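Local structure of inosine-uridine preferring nucleoside hydrolase family protein (Bacillus anthracis, 2C40) at residues His80-Val84 and Ala229-Pro233; Val84-Leu90 and Phe223-Cys227; His106-Ile110 and Arg133-Ala138; Thr125-Leu131 and Ile145-Met151. The protein belongs to the inosine-uridine preferring nucleoside hydrolase family and binds a calcium ion together with alpha-D-ribofuranose in a pocket of its mixed alpha/beta fold. The contacts are given in a common frame with arbitrary orientation. Numbering follows the deposited sequence.

The four contacts illustrate how one alpha/beta fold packs in three settings: the calcium site (contact 4), the helices beside it on the outside of the sheet (contact 3) and the subunit interface (contacts 1 and 2). Contacts 1 and 2 have centres 9 Å apart, share Val84 and helix 80-85, and both touch the second subunit. Contacts 3 and 4, centres 12 Å apart, share helix 129-137 and touch directly, His106 CB lying 3.3 Å from Asp130 O. Contacts 1 and 3 are 31 Å apart between centres, on opposite sides of the chain's centre. Along the chain, contacts 3 and 4 interleave and are nested within contact 2, itself nested within contact 1.

Contact 1. Residues His80-Val84 and Ala229-Pro233; sequences HAFYV and AIVPP
One branched side chain can join a loop to a helix, as Ile230 does here. Residues His80-Val84 are helical, with Val84 N bonded to His80 O at 3.1 Å, whereas Ala229-Pro233 leaves helix 219-229: Val231 turns the chain at phi/psi -135/59°, and Pro232 (-82/172°) is extended. The closest CA pair is His80-Ile230, 7.1 Å apart. Ile230 adopts the mt rotamer, and its CB points toward the helix. Its CD1 meets Tyr83 CB at 3.4 Å and Val84 CG2 at 3.7 Å, Val84 being t. Ile230 CG2 lies over the His80 ring (chi1 m), 4.1 Å from its centroid and 18° off the normal, a CH-pi contact; the same methyl sits at the edge of the Tyr83 ring, whose chi1 is -42°. Val231 CG2, with chi1 at 90°, approaches His80 CE1 at 4.0 Å. Val12 of helix 12-21 also touches His80, Val84 and Ile230. This is apolar helix-loop packing at the subunit interface, where Tyr83 meets Ala229 of the second subunit.

Contact 2. Residues Val84-Leu90 and Phe223-Cys227; sequences VDALPIL and FLGQC
This is a buried, mainly apolar contact between helix 219-229 and the chain that links helix 80-85 to helix 88-91, at the side of the fold where the second subunit packs. Residues Phe223-Cys227 are regular helix, with Cys227 N bonded to Phe223 O at 3.0 Å. Opposite them the chain leaves the helix after Val84 and Asp85: Leu87 N still reaches Val84 O at 3.1 Å, and Leu90 N bonds to Leu87 O at 2.9 Å. Between these two bonds Leu87 is extended, its phi/psi being -71/135° on the way into Pro88. The closest CA pairs are Val84-Cys227 at 6.3 Å, Ile89-Phe223 at 7.3 Å and Leu87-Gln226 at 8.0 Å, so the two segments run in opposing directions. Phe223, with chi1 t and chi2 -110°, brings its ring among four aliphatic side chains. Ile89 CG2 (tp rotamer) lies at the ring edge, 3.6 Å from Phe223 CD2; Leu90 CG (mt) is 3.9 Å and Leu87 CD1 (mt) 4.3 Å from Phe223 CE2. Val84 CG1 is 4.2 Å from Cys227 SG. Phe19 also meets the Phe223 ring edge-to-face. Gln226, m at chi1 and t at chi2, gives its NE2 to Asp222, while its OE1 lies 3.8 Å from Leu87 CD2 without a polar partner in the model. Cohesion across the contact therefore rests on apolar packing, with no hydrogen bond between the segments.

Contact 3. Residues His106-Ile110 and Arg133-Ala138; sequences HHHLI and RALYEA
Two helices flanking strand 120-124 in sequence, 105-115 and 129-137, pack together here around a buried histidine and a small residue, with charged side chains at the edge. The axes of the short segments 106-110 and 133-137 approach to 9.0 Å and cross at -64°. Close approach is possible at Ala134: Ala134 CA is 5.0 Å from His106 CA, and Ala134 CB lies 3.9 Å from His106 O. The same methyl meets Ile110 CG1 at 3.9 Å and Leu109 CD2 at 4.1 Å. Ile110, in the mt rotamer, extends CD1 to 3.7 Å from Ala138 CB, just where the second helix ends: Ala138 N still bonds to Ala134 O at 2.8 Å, but its phi/psi are -139/73°. The His106 ring, at chi1 p, belongs to the buried centre; the Arg133 guanidinium reaches in from the edge to cover one face, a flat stack with centres 3.7 Å apart and planes at 22°. Arg133 is also hydrogen-bonded through NH2 to Ser67. Glu137 OE1 (chi1 m, chi2 t) accepts a 2.9 Å hydrogen bond from His107 NE2 (chi1 m), and Glu137 OE2 lies 3.2 Å from His106 CE1, at that ring's edge. On the inner side Leu109 reaches Leu122 and Phe124 of strand 120-124, so the pair forms part of the helical layer covering the central sheet of this alpha/beta fold.

Contact 4. Residues Thr125-Leu131 and Ile145-Met151; sequences TGPLTDL and IKRLVWM. With CA (calcium ion), chain C; RIB (alpha-D-ribofuranose), chain D.
Thr125 follows strand 120-124, and its carbonyl turns to the metal: Thr125 O binds calcium at 2.5 Å. The same ion takes O2 and O3 of alpha-D-ribofuranose at 2.4 and 2.7 Å and a water at 2.5 Å, while Asp9, Asp14 and Asp247 complete the site. Thr125 CA also lies 4.3 Å from Met151 CB, the closest backbone pair being these two residues, CA to CA 5.1 Å. Gly126, at phi/psi -115/-164°, offers its O to Trp150 NE1 in a 2.9 Å hydrogen bond. Past Pro127, Leu128 takes the N-cap position of helix 129-137; in its mt rotamer CD1 sits over the six-membered ring of Trp150, 3.6 Å from the centroid, a CH-pi contact, and CD2 is 3.9 Å from Leu148 CD1. Trp150 has chi1 t and chi2 49°. One turn on, Leu131 (tp) sets CD2 3.9 Å from Leu148 CD1 and CD1 4.4 Å from Ile145 CD1. Leu148-Met151 lie on strand 145-151, so this is the helix-to-strand packing of a beta-alpha-beta unit. Met151 SD comes 3.8 Å from C5 of the ribofuranose. Apolar packing and one indole hydrogen bond thus join the loop to the strand, next to the backbone oxygen that binds calcium.

Contact 1. Residues His80-Val84 and Ala229-Pro233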
loop_
_atom_site.group_PDB
_atom_site.type_symbol
_atom_site.label_atom_id
_atom_site.label_comp_id
_atom_site.label_asym_id
_atom_site.label_seq_id
_atom_site.Cartn_x
_atom_site.Cartn_y
_atom_site.Cartn_z
ATOM N N HIS A 80 -3.247 3.288 -6.210
ATOM C CA HIS A 80 -1.918 3.463 -5.608
ATOM C C HIS A 80 -1.592 4.900 -5.186
ATOM O O HIS A 80 -0.897 5.121 -4.148
ATOM C CB HIS A 80 -0.848 2.917 -6.549
ATOM C CG HIS A 80 -0.825 1.423 -6.626
ATOM N ND1 HIS A 80 -0.009 0.734 -7.491
ATOM C CD2 HIS A 80 -1.556 0.487 -5.971
ATOM C CE1 HIS A 80 -0.191 -0.565 -7.328
ATOM N NE2 HIS A 80 -1.123 -0.744 -6.405
ATOM N N ALA A 81 -2.134 5.860 -5.948
ATOM C CA ALA A 81 -2.023 7.290 -5.634
ATOM C C ALA A 81 -2.610 7.659 -4.298
ATOM O O ALA A 81 -2.062 8.536 -3.648
ATOM C CB ALA A 81 -2.680 8.138 -6.750
ATOM N N PHE A 82 -3.723 7.012 -3.892
ATOM C CA PHE A 82 -4.327 7.233 -2.575
ATOM C C PHE A 82 -3.318 7.018 -1.483
ATOM O O PHE A 82 -3.219 7.794 -0.549
ATOM C CB PHE A 82 -5.557 6.355 -2.340
ATOM C CG PHE A 82 -6.772 6.784 -3.138
ATOM C CD1 PHE A 82 -7.160 6.096 -4.288
ATOM C CD2 PHE A 82 -7.503 7.914 -2.759
ATOM C CE1 PHE A 82 -8.268 6.493 -5.027
ATOM C CE2 PHE A 82 -8.632 8.324 -3.485
ATOM C CZ PHE A 82 -9.012 7.615 -4.623
ATOM N N TYR A 83 -2.491 5.999 -1.656
ATOM C CA TYR A 83 -1.517 5.628 -0.679
ATOM C C TYR A 83 -0.378 6.586 -0.677
ATOM O O TYR A 83 0.003 7.042 0.391
ATOM C CB TYR A 83 -1.060 4.169 -0.869
ATOM C CG TYR A 83 -2.222 3.220 -1.177
ATOM C CD1 TYR A 83 -2.086 2.192 -2.119
ATOM C CD2 TYR A 83 -3.476 3.405 -0.593
ATOM C CE1 TYR A 83 -3.157 1.344 -2.414
ATOM C CE2 TYR A 83 -4.564 2.569 -0.895
ATOM C CZ TYR A 83 -4.391 1.551 -1.801
ATOM O OH TYR A 83 -5.442 0.718 -2.078
ATOM N N VAL A 84 0.157 6.939 -1.842
ATOM C CA VAL A 84 1.270 7.877 -1.873
ATOM C C VAL A 84 0.854 9.239 -1.277
ATOM O O VAL A 84 1.593 9.798 -0.464
ATOM C CB VAL A 84 1.855 8.061 -3.288
ATOM C CG1 VAL A 84 2.942 9.124 -3.274
ATOM C CG2 VAL A 84 2.401 6.730 -3.795
ATOM N N ALA A 229 7.124 0.218 -1.421
ATOM C CA ALA A 229 6.505 -0.694 -0.478
ATOM C C ALA A 229 5.082 -1.047 -0.900
ATOM O O ALA A 229 4.551 -2.113 -0.609
ATOM C CB ALA A 229 6.467 -0.019 0.880
ATOM N N ILE A 230 4.455 -0.070 -1.520
ATOM C CA ILE A 230 3.102 -0.133 -2.121
ATOM C C ILE A 230 2.997 -1.146 -3.286
ATOM O O ILE A 230 1.941 -1.596 -3.667
ATOM C CB ILE A 230 2.765 1.333 -2.596
ATOM C CG1 ILE A 230 2.464 2.205 -1.339
ATOM C CG2 ILE A 230 1.700 1.355 -3.627
ATOM C CD1 ILE A 230 2.255 3.783 -1.541
ATOM N N VAL A 231 4.125 -1.504 -3.845
ATOM C CA VAL A 231 4.184 -2.410 -4.947
ATOM C C VAL A 231 5.340 -3.417 -4.640
ATOM O O VAL A 231 6.310 -3.528 -5.383
ATOM C CB VAL A 231 4.318 -1.510 -6.206
ATOM C CG1 VAL A 231 5.749 -1.204 -6.587
ATOM C CG2 VAL A 231 3.490 -2.038 -7.352
ATOM N N PRO A 232 5.228 -4.137 -3.512
ATOM C CA PRO A 232 6.319 -4.893 -2.945
ATOM C C PRO A 232 6.520 -6.288 -3.592
ATOM O O PRO A 232 5.681 -6.742 -4.388
ATOM C CB PRO A 232 5.863 -5.070 -1.500
ATOM C CG PRO A 232 4.455 -5.306 -1.652
ATOM C CD PRO A 232 4.011 -4.344 -2.724
ATOM N N PRO A 233 7.622 -6.968 -3.232
ATOM C CA PRO A 233 7.816 -8.326 -3.735
ATOM C C PRO A 233 6.796 -9.279 -3.046
ATOM O O PRO A 233 6.538 -9.137 -1.858
ATOM C CB PRO A 233 9.282 -8.636 -3.376
ATOM C CG PRO A 233 9.893 -7.304 -2.895
ATOM C CD PRO A 233 8.717 -6.543 -2.332
#

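Contact 2. Residues Val84-Leu90 and Phe223-Cys227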
loop_
_atom_site.group_PDB
_atom_site.type_symbol
_atom_site.label_atom_id
_atom_site.label_comp_id
_atom_site.label_asym_id
_atom_site.label_seq_id
_atom_site.Cartn_x
_atom_site.Cartn_y
_atom_site.Cartn_z
ATOM N N VAL A 84 0.157 6.939 -1.842
ATOM C CA VAL A 84 1.270 7.877 -1.873
ATOM C C VAL A 84 0.854 9.239 -1.277
ATOM O O VAL A 84 1.593 9.798 -0.464
ATOM C CB VAL A 84 1.855 8.061 -3.288
ATOM C CG1 VAL A 84 2.942 9.124 -3.274
ATOM C CG2 VAL A 84 2.401 6.730 -3.795
ATOM N N ASP A 85 -0.341 9.707 -1.632
ATOM C CA ASP A 85 -0.936 10.983 -1.119
ATOM C C ASP A 85 -1.117 11.008 0.388
ATOM O O ASP A 85 -1.051 12.082 1.046
ATOM C CB ASP A 85 -2.312 11.163 -1.765
ATOM C CG ASP A 85 -2.928 12.484 -1.460
ATOM O OD1 ASP A 85 -2.169 13.484 -1.496
ATOM O OD2 ASP A 85 -4.145 12.502 -1.168
ATOM N N ALA A 86 -1.358 9.822 0.954
ATOM C CA ALA A 86 -1.517 9.697 2.400
ATOM C C ALA A 86 -0.219 9.510 3.169
ATOM O O ALA A 86 -0.275 9.440 4.362
ATOM C CB ALA A 86 -2.494 8.599 2.752
ATOM N N LEU A 87 0.939 9.494 2.509
ATOM C CA LEU A 87 2.210 9.301 3.213
ATOM C C LEU A 87 2.608 10.558 4.072
ATOM O O LEU A 87 2.500 11.709 3.598
ATOM C CB LEU A 87 3.320 8.938 2.217
ATOM C CG LEU A 87 3.359 7.577 1.518
ATOM C CD1 LEU A 87 4.523 7.562 0.583
ATOM C CD2 LEU A 87 3.429 6.411 2.486
ATOM N N PRO A 88 3.058 10.328 5.332
ATOM C CA PRO A 88 3.309 11.450 6.243
ATOM C C PRO A 88 4.332 12.464 5.702
ATOM O O PRO A 88 4.131 13.676 5.820
ATOM C CB PRO A 88 3.812 10.760 7.496
ATOM C CG PRO A 88 3.219 9.367 7.412
ATOM C CD PRO A 88 3.337 9.030 5.993
ATOM N N ILE A 89 5.405 11.974 5.103
ATOM C CA ILE A 89 6.391 12.850 4.483
ATOM C C ILE A 89 5.713 13.953 3.642
ATOM O O ILE A 89 6.154 15.079 3.650
ATOM C CB ILE A 89 7.486 12.040 3.677
ATOM C CG1 ILE A 89 8.207 12.894 2.663
ATOM C CG2 ILE A 89 6.904 10.950 2.817
ATOM C CD1 ILE A 89 9.070 13.887 3.260
ATOM N N LEU A 90 4.627 13.600 2.956
ATOM C CA LEU A 90 3.910 14.505 2.044
ATOM C C LEU A 90 2.836 15.374 2.693
ATOM O O LEU A 90 2.325 16.288 2.055
ATOM C CB LEU A 90 3.238 13.673 0.935
ATOM C CG LEU A 90 4.202 13.036 -0.051
ATOM C CD1 LEU A 90 3.404 12.435 -1.240
ATOM C CD2 LEU A 90 5.237 14.048 -0.538
ATOM N N PHE A 223 11.725 8.215 1.200
ATOM C CA PHE A 223 10.518 8.466 0.380
ATOM C C PHE A 223 10.367 7.488 -0.798
ATOM O O PHE A 223 9.271 6.931 -1.003
ATOM C CB PHE A 223 10.485 9.890 -0.159
ATOM C CG PHE A 223 9.290 10.180 -1.062
ATOM C CD1 PHE A 223 9.453 10.379 -2.423
ATOM C CD2 PHE A 223 7.999 10.256 -0.537
ATOM C CE1 PHE A 223 8.369 10.652 -3.246
ATOM C CE2 PHE A 223 6.897 10.526 -1.367
ATOM C CZ PHE A 223 7.086 10.720 -2.702
ATOM N N LEU A 224 11.457 7.281 -1.559
ATOM C CA LEU A 224 11.495 6.256 -2.606
ATOM C C LEU A 224 11.086 4.896 -2.076
ATOM O O LEU A 224 10.290 4.220 -2.698
ATOM C CB LEU A 224 12.907 6.073 -3.193
ATOM C CG LEU A 224 13.377 6.818 -4.397
ATOM C CD1 LEU A 224 14.906 6.526 -4.573
ATOM C CD2 LEU A 224 12.553 6.377 -5.646
ATOM N N GLY A 225 11.676 4.473 -0.963
ATOM C CA GLY A 225 11.299 3.204 -0.356
ATOM C C GLY A 225 9.836 3.062 0.070
ATOM O O GLY A 225 9.251 2.007 -0.092
ATOM N N GLN A 226 9.252 4.105 0.635
ATOM C CA GLN A 226 7.822 4.107 0.989
ATOM C C GLN A 226 6.981 3.930 -0.262
ATOM O O GLN A 226 6.090 3.076 -0.311
ATOM C CB GLN A 226 7.460 5.392 1.710
ATOM C CG GLN A 226 8.026 5.357 3.129
ATOM C CD GLN A 226 7.886 6.658 3.866
ATOM O OE1 GLN A 226 6.801 7.177 4.006
ATOM N NE2 GLN A 226 8.989 7.158 4.394
ATOM N N CYS A 227 7.299 4.699 -1.298
ATOM C CA CYS A 227 6.622 4.555 -2.559
ATOM C C CYS A 227 6.644 3.089 -3.074
ATOM O O CYS A 227 5.597 2.554 -3.406
ATOM C CB CYS A 227 7.191 5.518 -3.554
ATOM S SG CYS A 227 6.631 7.220 -3.223
#

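Contact 3. Residues His106-Ile110 and Arg133-Ala138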
loop_
_atom_site.group_PDB
_atom_site.type_symbol
_atom_site.label_atom_id
_atom_site.label_comp_id
_atom_site.label_asym_id
_atom_site.label_seq_id
_atom_site.Cartn_x
_atom_site.Cartn_y
_atom_site.Cartn_z
ATOM N N HIS A 106 -4.756 19.334 -21.711
ATOM C CA HIS A 106 -4.444 19.502 -23.144
ATOM C C HIS A 106 -4.313 20.961 -23.556
ATOM O O HIS A 106 -3.443 21.287 -24.352
ATOM C CB HIS A 106 -5.427 18.762 -24.043
ATOM C CG HIS A 106 -6.844 19.263 -23.965
ATOM N ND1 HIS A 106 -7.531 19.729 -25.070
ATOM C CD2 HIS A 106 -7.710 19.335 -22.936
ATOM C CE1 HIS A 106 -8.758 20.069 -24.714
ATOM N NE2 HIS A 106 -8.887 19.843 -23.422
ATOM N N HIS A 107 -5.167 21.819 -22.985
ATOM C CA HIS A 107 -5.082 23.248 -23.159
ATOM C C HIS A 107 -3.893 23.859 -22.441
ATOM O O HIS A 107 -3.202 24.718 -22.982
ATOM C CB HIS A 107 -6.366 23.911 -22.671
ATOM C CG HIS A 107 -7.520 23.755 -23.610
ATOM N ND1 HIS A 107 -8.779 24.213 -23.310
ATOM C CD2 HIS A 107 -7.611 23.184 -24.832
ATOM C CE1 HIS A 107 -9.588 23.979 -24.325
ATOM N NE2 HIS A 107 -8.908 23.343 -25.257
ATOM N N HIS A 108 -3.657 23.392 -21.232
ATOM C CA HIS A 108 -2.477 23.782 -20.472
ATOM C C HIS A 108 -1.188 23.495 -21.258
ATOM O O HIS A 108 -0.264 24.307 -21.308
ATOM C CB HIS A 108 -2.502 23.029 -19.143
ATOM C CG HIS A 108 -1.374 23.357 -18.231
ATOM N ND1 HIS A 108 -0.414 22.422 -17.861
ATOM C CD2 HIS A 108 -1.054 24.504 -17.595
ATOM C CE1 HIS A 108 0.444 22.991 -17.033
ATOM N NE2 HIS A 108 0.091 24.260 -16.869
ATOM N N LEU A 109 -1.132 22.314 -21.847
ATOM C CA LEU A 109 0.020 21.901 -22.617
ATOM C C LEU A 109 0.266 22.870 -23.791
ATOM O O LEU A 109 1.386 23.344 -23.994
ATOM C CB LEU A 109 -0.196 20.462 -23.082
ATOM C CG LEU A 109 0.677 19.796 -24.153
ATOM C CD1 LEU A 109 2.106 19.975 -23.878
ATOM C CD2 LEU A 109 0.322 18.321 -24.115
ATOM N N ILE A 110 -0.796 23.191 -24.527
ATOM C CA ILE A 110 -0.717 24.120 -25.668
ATOM C C ILE A 110 -0.168 25.467 -25.230
ATOM O O ILE A 110 0.779 25.992 -25.840
ATOM C CB ILE A 110 -2.126 24.292 -26.372
ATOM C CG1 ILE A 110 -2.544 22.994 -27.075
ATOM C CG2 ILE A 110 -2.145 25.436 -27.384
ATOM C CD1 ILE A 110 -4.012 22.950 -27.529
ATOM N N ARG A 133 -4.999 15.207 -28.332
ATOM C CA ARG A 133 -6.007 16.243 -28.244
ATOM C C ARG A 133 -5.445 17.650 -28.461
ATOM O O ARG A 133 -6.029 18.406 -29.179
ATOM C CB ARG A 133 -6.696 16.109 -26.897
ATOM C CG ARG A 133 -7.986 16.808 -26.814
ATOM C CD ARG A 133 -9.096 15.883 -26.211
ATOM N NE ARG A 133 -8.921 15.737 -24.792
ATOM C CZ ARG A 133 -9.659 16.341 -23.864
ATOM N NH1 ARG A 133 -10.699 17.124 -24.171
ATOM N NH2 ARG A 133 -9.375 16.110 -22.590
ATOM N N ALA A 134 -4.318 17.952 -27.829
ATOM C CA ALA A 134 -3.520 19.162 -28.044
ATOM C C ALA A 134 -3.200 19.370 -29.516
ATOM O O ALA A 134 -3.414 20.443 -30.071
ATOM C CB ALA A 134 -2.181 19.067 -27.234
ATOM N N LEU A 135 -2.742 18.301 -30.143
ATOM C CA LEU A 135 -2.384 18.309 -31.561
ATOM C C LEU A 135 -3.575 18.499 -32.479
ATOM O O LEU A 135 -3.519 19.246 -33.467
ATOM C CB LEU A 135 -1.686 17.005 -31.895
ATOM C CG LEU A 135 -0.303 16.868 -31.238
ATOM C CD1 LEU A 135 0.093 15.419 -31.258
ATOM C CD2 LEU A 135 0.743 17.740 -31.984
ATOM N N TYR A 136 -4.677 17.860 -32.134
ATOM C CA TYR A 136 -5.892 18.005 -32.934
ATOM C C TYR A 136 -6.364 19.474 -32.962
ATOM O O TYR A 136 -6.671 20.008 -34.006
ATOM C CB TYR A 136 -6.972 17.041 -32.461
ATOM C CG TYR A 136 -8.234 17.294 -33.191
ATOM C CD1 TYR A 136 -9.321 17.927 -32.543
ATOM C CD2 TYR A 136 -8.346 17.004 -34.559
ATOM C CE1 TYR A 136 -10.494 18.211 -33.223
ATOM C CE2 TYR A 136 -9.547 17.293 -35.249
ATOM C CZ TYR A 136 -10.611 17.892 -34.565
ATOM O OH TYR A 136 -11.807 18.225 -35.207
ATOM N N GLU A 137 -6.345 20.131 -31.812
ATOM C CA GLU A 137 -6.822 21.507 -31.708
ATOM C C GLU A 137 -5.819 22.561 -32.156
ATOM O O GLU A 137 -6.190 23.583 -32.740
ATOM C CB GLU A 137 -7.223 21.793 -30.279
ATOM C CG GLU A 137 -8.376 20.936 -29.871
ATOM C CD GLU A 137 -8.815 21.143 -28.447
ATOM O OE1 GLU A 137 -8.640 22.272 -27.930
ATOM O OE2 GLU A 137 -9.383 20.178 -27.870
ATOM N N ALA A 138 -4.547 22.313 -31.885
ATOM C CA ALA A 138 -3.483 23.271 -32.182
ATOM C C ALA A 138 -2.248 22.566 -32.737
ATOM O O ALA A 138 -1.245 22.429 -32.052
ATOM C CB ALA A 138 -3.120 24.050 -30.930
#

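Contact 4. Residues Thr125-Leu131 and Ile145-Met151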
loop_
_atom_site.group_PDB
_atom_site.type_symbol
_atom_site.label_atom_id
_atom_site.label_comp_id
_atom_site.label_asym_id
_atom_site.label_seq_id
_atom_site.Cartn_x
_atom_site.Cartn_y
_atom_site.Cartn_z
ATOM N N THR A 125 4.404 9.602 -19.370
ATOM C CA THR A 125 4.524 8.350 -18.718
ATOM C C THR A 125 3.179 7.633 -18.461
ATOM O O THR A 125 3.188 6.533 -17.934
ATOM C CB THR A 125 5.383 8.432 -17.430
ATOM O OG1 THR A 125 4.800 9.303 -16.441
ATOM C CG2 THR A 125 6.771 8.884 -17.767
ATOM N N GLY A 126 2.076 8.219 -18.913
ATOM C CA GLY A 126 0.804 7.557 -19.084
ATOM C C GLY A 126 0.433 7.513 -20.580
ATOM O O GLY A 126 1.285 7.713 -21.445
ATOM N N PRO A 127 -0.853 7.244 -20.897
ATOM C CA PRO A 127 -1.409 7.311 -22.250
ATOM C C PRO A 127 -1.173 8.652 -22.957
ATOM O O PRO A 127 -0.866 9.637 -22.284
ATOM C CB PRO A 127 -2.897 7.149 -21.970
ATOM C CG PRO A 127 -2.959 6.306 -20.756
ATOM C CD PRO A 127 -1.877 6.867 -19.921
ATOM N N LEU A 128 -1.394 8.706 -24.273
ATOM C CA LEU A 128 -1.068 9.888 -25.059
ATOM C C LEU A 128 -2.225 10.834 -25.314
ATOM O O LEU A 128 -2.060 11.786 -26.035
ATOM C CB LEU A 128 -0.468 9.467 -26.398
ATOM C CG LEU A 128 0.990 9.004 -26.344
ATOM C CD1 LEU A 128 1.308 8.364 -27.689
ATOM C CD2 LEU A 128 1.921 10.175 -26.041
ATOM N N THR A 129 -3.378 10.626 -24.700
ATOM C CA THR A 129 -4.583 11.333 -25.161
ATOM C C THR A 129 -4.603 12.849 -24.915
ATOM O O THR A 129 -5.125 13.579 -25.768
ATOM C CB THR A 129 -5.932 10.594 -24.872
ATOM O OG1 THR A 129 -6.970 11.478 -24.375
ATOM C CG2 THR A 129 -5.777 9.379 -24.090
ATOM N N ASP A 130 -3.950 13.341 -23.849
ATOM C CA ASP A 130 -3.838 14.822 -23.694
ATOM C C ASP A 130 -3.022 15.455 -24.845
ATOM O O ASP A 130 -3.295 16.599 -25.277
ATOM C CB ASP A 130 -3.207 15.243 -22.348
ATOM C CG ASP A 130 -4.128 15.029 -21.135
ATOM O OD1 ASP A 130 -5.368 15.119 -21.250
ATOM O OD2 ASP A 130 -3.573 14.793 -20.029
ATOM N N LEU A 131 -2.004 14.738 -25.326
ATOM C CA LEU A 131 -1.236 15.201 -26.479
ATOM C C LEU A 131 -1.968 15.068 -27.830
ATOM O O LEU A 131 -1.882 15.946 -28.684
ATOM C CB LEU A 131 0.136 14.512 -26.526
ATOM C CG LEU A 131 1.075 14.817 -27.708
ATOM C CD1 LEU A 131 1.484 16.278 -27.786
ATOM C CD2 LEU A 131 2.308 13.935 -27.660
ATOM N N ILE A 145 7.783 21.471 -30.122
ATOM C CA ILE A 145 8.148 20.170 -29.557
ATOM C C ILE A 145 9.522 19.736 -30.034
ATOM O O ILE A 145 9.712 19.415 -31.201
ATOM C CB ILE A 145 7.094 19.074 -29.927
ATOM C CG1 ILE A 145 5.812 19.314 -29.134
ATOM C CG2 ILE A 145 7.586 17.681 -29.591
ATOM C CD1 ILE A 145 4.570 18.769 -29.796
ATOM N N LYS A 146 10.482 19.712 -29.112
ATOM C CA LYS A 146 11.839 19.244 -29.384
ATOM C C LYS A 146 11.762 17.775 -29.693
ATOM O O LYS A 146 12.236 17.301 -30.705
ATOM C CB LYS A 146 12.728 19.452 -28.150
ATOM C CG LYS A 146 14.220 19.113 -28.400
ATOM C CD LYS A 146 15.099 20.267 -28.043
ATOM N N ARG A 147 11.108 17.042 -28.813
ATOM C CA ARG A 147 10.805 15.646 -29.061
ATOM C C ARG A 147 9.834 15.173 -27.986
ATOM O O ARG A 147 9.601 15.862 -26.977
ATOM C CB ARG A 147 12.099 14.798 -29.055
ATOM C CG ARG A 147 12.770 14.819 -27.711
ATOM C CD ARG A 147 14.160 14.235 -27.679
ATOM N NE ARG A 147 15.207 15.229 -27.425
ATOM C CZ ARG A 147 15.590 15.740 -26.234
ATOM N NH1 ARG A 147 14.998 15.414 -25.071
ATOM N NH2 ARG A 147 16.619 16.608 -26.222
ATOM N N LEU A 148 9.265 14.002 -28.248
ATOM C CA LEU A 148 8.422 13.276 -27.288
ATOM C C LEU A 148 9.248 12.092 -26.782
ATOM O O LEU A 148 9.734 11.323 -27.565
ATOM C CB LEU A 148 7.159 12.751 -28.018
ATOM C CG LEU A 148 5.848 12.377 -27.319
ATOM C CD1 LEU A 148 5.056 11.270 -28.083
ATOM C CD2 LEU A 148 5.943 12.070 -25.900
ATOM N N VAL A 149 9.355 11.959 -25.471
ATOM C CA VAL A 149 9.800 10.733 -24.840
ATOM C C VAL A 149 8.605 10.117 -24.151
ATOM O O VAL A 149 7.981 10.720 -23.319
ATOM C CB VAL A 149 10.971 10.960 -23.854
ATOM C CG1 VAL A 149 11.561 9.615 -23.381
ATOM C CG2 VAL A 149 12.062 11.799 -24.555
ATOM N N TRP A 150 8.290 8.892 -24.541
ATOM C CA TRP A 150 7.096 8.208 -24.100
ATOM C C TRP A 150 7.397 6.779 -23.658
ATOM O O TRP A 150 8.096 6.013 -24.336
ATOM C CB TRP A 150 6.048 8.224 -25.228
ATOM C CG TRP A 150 4.711 7.598 -24.890
ATOM C CD1 TRP A 150 3.923 7.832 -23.774
ATOM C CD2 TRP A 150 4.026 6.630 -25.670
ATOM N NE1 TRP A 150 2.804 7.061 -23.825
ATOM C CE2 TRP A 150 2.828 6.313 -24.978
ATOM C CE3 TRP A 150 4.306 5.993 -26.889
ATOM C CZ2 TRP A 150 1.899 5.389 -25.464
ATOM C CZ3 TRP A 150 3.390 5.060 -27.376
ATOM C CH2 TRP A 150 2.203 4.755 -26.646
ATOM N N MET A 151 6.818 6.444 -22.506
ATOM C CA MET A 151 6.674 5.089 -22.061
ATOM C C MET A 151 5.444 4.485 -22.721
ATOM O O MET A 151 4.292 4.784 -22.388
ATOM C CB MET A 151 6.547 5.028 -20.530
ATOM C CG MET A 151 6.823 3.585 -19.948
ATOM S SD MET A 151 5.537 2.322 -20.224
ATOM C CE MET A 151 6.488 1.018 -20.936
HETATM CA CA CA C . 2.394 5.517 -15.771
HETATM O O5 RIB D . 2.263 -0.370 -19.238
HETATM C C5 RIB D . 3.152 0.177 -18.224
HETATM C C4 RIB D . 2.450 1.376 -17.581
HETATM O O4 RIB D . 1.307 0.854 -16.872
HETATM C C3 RIB D . 3.250 2.268 -16.610
HETATM O O3 RIB D . 3.476 3.566 -17.252
HETATM C C2 RIB D . 2.440 2.268 -15.239
HETATM O O2 RIB D . 2.112 3.508 -14.456
HETATM C C1 RIB D . 1.140 1.496 -15.582
HETATM O O HOH W 1 0.643 4.286 -17.006
#